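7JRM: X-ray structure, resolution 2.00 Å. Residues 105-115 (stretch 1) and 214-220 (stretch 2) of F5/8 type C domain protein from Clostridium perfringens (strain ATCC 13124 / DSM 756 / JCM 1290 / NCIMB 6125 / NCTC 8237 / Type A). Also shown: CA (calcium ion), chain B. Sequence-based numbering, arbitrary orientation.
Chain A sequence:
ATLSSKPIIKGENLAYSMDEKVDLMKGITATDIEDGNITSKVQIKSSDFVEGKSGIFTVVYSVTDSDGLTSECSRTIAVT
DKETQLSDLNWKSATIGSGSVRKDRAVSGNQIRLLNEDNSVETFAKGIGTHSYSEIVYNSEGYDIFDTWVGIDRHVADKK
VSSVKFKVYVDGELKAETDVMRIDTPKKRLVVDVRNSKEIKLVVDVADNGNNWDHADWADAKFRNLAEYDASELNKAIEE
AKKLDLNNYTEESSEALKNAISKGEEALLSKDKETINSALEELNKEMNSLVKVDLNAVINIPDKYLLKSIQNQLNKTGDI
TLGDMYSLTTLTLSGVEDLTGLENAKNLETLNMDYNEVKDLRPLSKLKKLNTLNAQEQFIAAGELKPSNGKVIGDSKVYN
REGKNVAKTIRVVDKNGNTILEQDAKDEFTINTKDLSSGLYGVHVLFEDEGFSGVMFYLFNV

Stretch 1, residues 105-115: RAVSGNQIRLL
Stretch 2 (214-220) DHADWAD

The two stretches meet in a small side-chain contact, 379 Å² summed over both sides, with no direct hydrogen bond between them and two bridging waters. The strand that includes Arg113 to Leu115 and the strand running from His215 through Trp218 cross almost perpendicularly (96° between N-to-C directions, axes 7.8 Å apart at closest), too far apart for backbone pairing.

Before the first strand, a type I turn runs from Ala106 to Gly109, closed by Gly109 N to Ala106 O (3.0 Å); Ala106 N donates to Asn110 O (2.8 Å). Phi/psi of 91/-19 at Gly109 call for glycine, since a CB would jam against the preceding carbonyl. Arg105 (mmm) braces the turn, hydrogen-bonding Gly109 O through NE (3.0 Å) and NH2 (3.1 Å).

In register, Ala106 and Val107 CA lie 6.6 Å from Asp217 and His215 CA. Strand alternation points His215, Asp217 and Ala219 toward stretch 1. Val107 (p) sets CG1 3.5 Å from the His215 ring centroid, 15° off the normal, a CH-pi contact. Water 2 hydrogen-bonds to His215 ND1 (2.8 Å) and weakly to Ser108 OG (3.1 Å).

Asp217 (m) is the most covered residue: OD2 is 3.5 Å from Ile112 CG2 and 3.6 Å from Leu114 CD2, while OD1 accepts from water 1 (2.7 Å), which accepts from Val107 N (3.0 Å). Ala219 CB packs against Leu114 CD1 (3.7 Å) and Ile112 CG2 (4.0 Å), both mt.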

# COMPACT_ATOMS: atom_id res chain seq x y z
N ARG A 105 -20.08 25.35 21.65
CA ARG A 105 -19.65 26.47 22.46
C ARG A 105 -20.00 26.19 23.92
O ARG A 105 -20.88 25.39 24.22
CB ARG A 105 -20.31 27.79 22.03
CG ARG A 105 -20.24 28.09 20.54
CD ARG A 105 -18.82 28.37 20.08
NE ARG A 105 -18.28 29.60 20.66
CZ ARG A 105 -17.27 30.29 20.14
NH1 ARG A 105 -16.69 29.87 19.03
NH2 ARG A 105 -16.85 31.39 20.73
N ALA A 106 -19.29 26.88 24.82
CA ALA A 106 -19.64 26.81 26.23
C ALA A 106 -20.95 27.55 26.48
O ALA A 106 -21.47 28.26 25.61
CB ALA A 106 -18.52 27.39 27.08
N VAL A 107 -21.49 27.38 27.69
CA VAL A 107 -22.77 28.00 28.02
C VAL A 107 -22.64 29.52 28.04
O VAL A 107 -23.62 30.24 27.82
CB VAL A 107 -23.30 27.45 29.36
CG1 VAL A 107 -22.44 27.94 30.52
CG2 VAL A 107 -24.76 27.84 29.56
N SER A 108 -21.43 30.03 28.28
CA SER A 108 -21.20 31.47 28.27
C SER A 108 -20.99 32.03 26.87
O SER A 108 -20.80 33.24 26.72
CB SER A 108 -19.98 31.81 29.14
OG SER A 108 -18.78 31.63 28.42
N GLY A 109 -21.04 31.19 25.83
CA GLY A 109 -20.79 31.62 24.48
C GLY A 109 -19.35 31.52 24.04
O GLY A 109 -19.08 31.52 22.83
N ASN A 110 -18.41 31.44 24.98
CA ASN A 110 -17.01 31.28 24.63
C ASN A 110 -16.74 29.86 24.13
O ASN A 110 -17.61 28.99 24.14
CB ASN A 110 -16.12 31.59 25.84
CG ASN A 110 -16.09 33.07 26.17
OD1 ASN A 110 -16.18 33.92 25.28
ND2 ASN A 110 -15.96 33.38 27.45
N GLN A 111 -15.51 29.64 23.69
CA GLN A 111 -15.11 28.32 23.23
C GLN A 111 -15.12 27.32 24.38
O GLN A 111 -14.93 27.68 25.55
CB GLN A 111 -13.72 28.36 22.60
CG GLN A 111 -13.65 29.09 21.26
CD GLN A 111 -12.22 29.28 20.78
OE1 GLN A 111 -11.43 29.98 21.40
NE2 GLN A 111 -11.88 28.64 19.66
N ILE A 112 -15.35 26.06 24.04
CA ILE A 112 -15.31 24.99 25.04
C ILE A 112 -13.87 24.81 25.49
O ILE A 112 -12.98 24.50 24.69
CB ILE A 112 -15.89 23.69 24.48
CG1 ILE A 112 -17.40 23.84 24.28
CG2 ILE A 112 -15.58 22.53 25.40
CD1 ILE A 112 -18.01 22.75 23.44
N ARG A 113 -13.62 25.01 26.79
CA ARG A 113 -12.27 24.98 27.33
C ARG A 113 -12.26 24.21 28.64
O ARG A 113 -13.05 24.52 29.55
CB ARG A 113 -11.73 26.40 27.54
CG ARG A 113 -11.47 27.16 26.25
CD ARG A 113 -11.16 28.63 26.51
NE ARG A 113 -12.23 29.30 27.24
CZ ARG A 113 -12.03 30.09 28.29
NH1 ARG A 113 -10.80 30.29 28.75
NH2 ARG A 113 -13.06 30.66 28.90
N LEU A 114 -11.38 23.23 28.74
CA LEU A 114 -11.22 22.42 29.93
C LEU A 114 -9.76 22.45 30.37
O LEU A 114 -8.89 22.98 29.67
CB LEU A 114 -11.68 20.97 29.70
CG LEU A 114 -13.16 20.78 29.38
CD1 LEU A 114 -13.49 19.30 29.24
CD2 LEU A 114 -14.03 21.43 30.45
N LEU A 115 -9.50 21.87 31.54
CA LEU A 115 -8.16 21.85 32.12
C LEU A 115 -7.50 20.50 31.87
O LEU A 115 -8.13 19.44 32.02
CB LEU A 115 -8.22 22.13 33.62
CG LEU A 115 -6.88 22.26 34.35
CD1 LEU A 115 -6.21 23.58 34.00
CD2 LEU A 115 -7.08 22.14 35.86
N ASP A 214 -21.84 26.65 37.77
CA ASP A 214 -21.62 25.27 37.34
C ASP A 214 -21.64 25.17 35.81
O ASP A 214 -22.49 24.52 35.21
CB ASP A 214 -22.66 24.35 37.97
CG ASP A 214 -22.29 23.94 39.39
OD1 ASP A 214 -21.22 24.36 39.87
OD2 ASP A 214 -23.08 23.20 40.01
N HIS A 215 -20.66 25.82 35.19
CA HIS A 215 -20.47 25.71 33.75
C HIS A 215 -19.78 24.39 33.44
O HIS A 215 -18.64 24.17 33.85
CB HIS A 215 -19.65 26.89 33.22
CG HIS A 215 -20.34 28.21 33.35
ND1 HIS A 215 -19.99 29.30 32.58
CD2 HIS A 215 -21.34 28.63 34.16
CE1 HIS A 215 -20.76 30.33 32.90
NE2 HIS A 215 -21.58 29.95 33.86
N ALA A 216 -20.48 23.51 32.72
CA ALA A 216 -19.98 22.17 32.44
C ALA A 216 -19.99 21.91 30.94
O ALA A 216 -20.89 22.36 30.23
CB ALA A 216 -20.81 21.10 33.16
N ASP A 217 -18.98 21.18 30.47
CA ASP A 217 -18.84 20.86 29.05
C ASP A 217 -18.81 19.36 28.84
O ASP A 217 -18.13 18.63 29.58
CB ASP A 217 -17.55 21.46 28.47
CG ASP A 217 -17.51 22.96 28.57
OD1 ASP A 217 -18.57 23.61 28.51
OD2 ASP A 217 -16.39 23.50 28.71
N TRP A 218 -19.55 18.90 27.84
CA TRP A 218 -19.35 17.57 27.26
C TRP A 218 -18.46 17.76 26.04
O TRP A 218 -18.91 17.87 24.91
CB TRP A 218 -20.69 16.92 26.90
CG TRP A 218 -21.63 16.78 28.06
CD1 TRP A 218 -22.56 17.69 28.47
CD2 TRP A 218 -21.74 15.66 28.95
NE1 TRP A 218 -23.24 17.21 29.57
CE2 TRP A 218 -22.76 15.97 29.88
CE3 TRP A 218 -21.08 14.44 29.05
CZ2 TRP A 218 -23.12 15.09 30.90
CZ3 TRP A 218 -21.44 13.57 30.06
CH2 TRP A 218 -22.46 13.89 30.97
N ALA A 219 -17.15 17.81 26.30
CA ALA A 219 -16.19 18.17 25.27
C ALA A 219 -15.90 16.99 24.36
O ALA A 219 -15.62 15.88 24.83
CB ALA A 219 -14.89 18.67 25.91
N ASP A 220 -15.97 17.23 23.05
CA ASP A 220 -15.71 16.21 22.03
C ASP A 220 -16.65 15.02 22.17
O ASP A 220 -16.30 13.90 21.78
CB ASP A 220 -14.25 15.76 22.05
CG ASP A 220 -13.70 15.49 20.66
OD1 ASP A 220 -13.60 16.45 19.86
OD2 ASP A 220 -13.34 14.33 20.37
CA CA B . -22.07 23.04 42.24
O HOH W 1 -20.47 25.30 29.52
O HOH W 2 -18.85 28.96 30.08
O HOH W 3 -21.50 25.33 42.71